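Local coordinates for protein cytochrome P450 (Bacillus megaterium, PDB 5L90) that binds heme b and probably acts as a monooxygenase, inserting one atom of molecular oxygen into an organic substrate, at residues 66-71 with 86-91. Residues are numbered along the deposited sequence; the frame is centred on the assembly and turned at random.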
loop_
_atom_site.group_PDB
_atom_site.type_symbol
_atom_site.label_atom_id
_atom_site.label_comp_id
_atom_site.label_asym_id
_atom_site.label_seq_id
_atom_site.Cartn_x
_atom_site.Cartn_y
_atom_site.Cartn_z
ATOM N N SER A 66 -18.356 1.996 9.093
ATOM C CA SER A 66 -17.412 1.569 10.116
ATOM C C SER A 66 -16.259 0.765 9.569
ATOM O O SER A 66 -16.444 -0.064 8.675
ATOM C CB SER A 66 -18.136 0.694 11.135
ATOM O OG SER A 66 -17.268 0.189 12.140
ATOM N N SER A 67 -15.100 0.906 10.228
ATOM C CA SER A 67 -13.903 0.147 9.870
ATOM C C SER A 67 -13.636 -0.966 10.897
ATOM O O SER A 67 -12.568 -1.578 10.888
ATOM C CB SER A 67 -12.671 1.087 9.744
ATOM O OG SER A 67 -12.753 2.137 8.789
ATOM N N ASP A 68 -14.640 -1.310 11.704
ATOM C CA ASP A 68 -14.532 -2.334 12.721
ATOM C C ASP A 68 -14.553 -3.721 12.087
ATOM O O ASP A 68 -15.600 -4.219 11.658
ATOM C CB ASP A 68 -15.691 -2.152 13.698
ATOM C CG ASP A 68 -15.472 -2.866 15.064
ATOM O OD1 ASP A 68 -14.640 -3.823 15.187
ATOM O OD2 ASP A 68 -16.184 -2.467 16.019
ATOM N N ARG A 69 -13.418 -4.406 12.168
ATOM C CA ARG A 69 -13.282 -5.753 11.638
ATOM C C ARG A 69 -12.589 -6.620 12.684
ATOM O O ARG A 69 -11.902 -7.590 12.350
ATOM C CB ARG A 69 -12.489 -5.766 10.324
ATOM C CG ARG A 69 -13.102 -4.961 9.214
ATOM C CD ARG A 69 -12.270 -4.841 7.910
ATOM N NE ARG A 69 -12.545 -3.522 7.336
ATOM C CZ ARG A 69 -11.833 -2.436 7.605
ATOM N NH1 ARG A 69 -10.781 -2.512 8.412
ATOM N NH2 ARG A 69 -12.184 -1.266 7.087
ATOM N N ARG A 70 -12.733 -6.264 13.955
ATOM C CA ARG A 70 -12.091 -7.070 14.972
ATOM C C ARG A 70 -12.718 -8.461 15.001
ATOM O O ARG A 70 -13.947 -8.576 14.963
ATOM C CB ARG A 70 -12.222 -6.437 16.336
ATOM C CG ARG A 70 -11.408 -5.227 16.477
ATOM C CD ARG A 70 -11.691 -4.618 17.802
ATOM N NE ARG A 70 -13.079 -4.218 17.827
ATOM C CZ ARG A 70 -13.764 -3.916 18.924
ATOM N NH1 ARG A 70 -13.184 -3.949 20.118
ATOM N NH2 ARG A 70 -15.029 -3.556 18.807
ATOM N N PRO A 71 -11.911 -9.524 15.114
ATOM C CA PRO A 71 -12.470 -10.875 15.023
ATOM C C PRO A 71 -13.375 -11.163 16.204
ATOM O O PRO A 71 -13.171 -10.624 17.307
ATOM C CB PRO A 71 -11.232 -11.784 14.999
ATOM C CG PRO A 71 -10.044 -10.918 15.450
ATOM C CD PRO A 71 -10.428 -9.525 15.188
ATOM N N ASN A 86 -8.473 -1.559 11.866
ATOM C CA ASN A 86 -9.647 -2.405 12.069
ATOM C C ASN A 86 -10.483 -1.942 13.263
ATOM O O ASN A 86 -11.292 -2.707 13.776
ATOM C CB ASN A 86 -9.246 -3.868 12.271
ATOM C CG ASN A 86 -8.605 -4.512 11.045
ATOM O OD1 ASN A 86 -9.105 -4.405 9.931
ATOM N ND2 ASN A 86 -7.494 -5.226 11.264
ATOM N N ILE A 87 -10.325 -0.705 13.696
ATOM C CA ILE A 87 -11.098 -0.157 14.791
ATOM C C ILE A 87 -11.630 1.237 14.441
ATOM O O ILE A 87 -11.093 1.956 13.588
ATOM C CB ILE A 87 -10.263 -0.106 16.100
ATOM C CG1 ILE A 87 -8.977 0.701 15.984
ATOM C CG2 ILE A 87 -9.770 -1.458 16.417
ATOM C CD1 ILE A 87 -8.216 0.930 17.310
ATOM N N ASP A 88 -12.667 1.631 15.161
ATOM C CA ASP A 88 -13.325 2.923 15.065
ATOM C C ASP A 88 -12.955 3.819 16.220
ATOM O O ASP A 88 -12.324 3.394 17.194
ATOM C CB ASP A 88 -14.839 2.763 15.079
ATOM C CG ASP A 88 -15.378 2.147 13.838
ATOM O OD1 ASP A 88 -14.790 2.332 12.716
ATOM O OD2 ASP A 88 -16.427 1.473 14.004
ATOM N N PRO A 89 -13.328 5.083 16.145
ATOM C CA PRO A 89 -13.302 5.908 17.343
ATOM C C PRO A 89 -14.283 5.371 18.391
ATOM O O PRO A 89 -15.234 4.631 18.102
ATOM C CB PRO A 89 -13.700 7.310 16.841
ATOM C CG PRO A 89 -13.638 7.272 15.355
ATOM C CD PRO A 89 -13.728 5.830 14.947
ATOM N N PRO A 90 -14.027 5.721 19.630
ATOM C CA PRO A 90 -13.028 6.697 20.064
ATOM C C PRO A 90 -11.594 6.096 20.165
ATOM O O PRO A 90 -10.617 6.874 20.205
ATOM C CB PRO A 90 -13.560 7.129 21.434
ATOM C CG PRO A 90 -14.275 5.891 21.964
ATOM C CD PRO A 90 -14.860 5.225 20.735
ATOM N N LYS A 91 -11.481 4.756 20.190
ATOM C CA LYS A 91 -10.181 4.105 20.360
ATOM C C LYS A 91 -9.218 4.449 19.222
ATOM O O LYS A 91 -8.030 4.740 19.444
ATOM C CB LYS A 91 -10.385 2.585 20.452
ATOM C CG LYS A 91 -9.146 1.784 20.740
ATOM C CD LYS A 91 -8.529 2.095 22.113
ATOM C CE LYS A 91 -7.733 0.853 22.665
ATOM N NZ LYS A 91 -6.235 1.046 22.869
#
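The carboxylate of D88 reaches across to two consecutive residues, one oxygen for each. D88 OD1 takes the backbone N of S67 on its syn lone pair (2.9 Å), a nearly straight bond, while OD2 receives the hydroxyl OG of S66. That hydroxyl stands anti to its own backbone N (chi1 178°), which sets it facing D88. S66 OG also accepts from D68 N at 3.1 Å, an ST turn. A leucine in place of D88 would probably leave the S67 N-H and the S66 hydroxyl without their acceptor, with the ST turn alone holding S66 OG. Further along the loop, R69 N donates to N86 O (3.2 Å), and D68 CA lies against the same oxygen in a CA-H...O contact. The two segments are the ends of the long loop of this cytochrome P450 that runs from strand 65-66, at the edge of a mixed sheet, to helix 91-99; the contact pinches that loop together beside the heme. S67 lies next to the heme-binding R294 and H350, and the R69 side chain approaches the heme, nearest atoms about 4 Å apart. The R69 chain bends at chi3 (-147°), bringing R69 NH1 to N86 OD1 at 2.9 Å; the amide oxygen sits in the guanidinium plane, and the two flat groups are turned 73° apart. NH1 also bonds I85 O and NH2 bonds H293 O, so several carbonyl-type oxygens fix the guanidinium's rotation; N86 ND2 is held by L80 O. The exposed R70 grips D68 side-on, R70 NE to D68 OD1 at 3.1 Å and NH2 to OD2 at 3.2 Å, a salt bridge likely to temper the repulsion between the D68 and D88 carboxylates. The aliphatic part of R70 passes obliquely over I87, R70 CD 3.9 Å from I87 CG2.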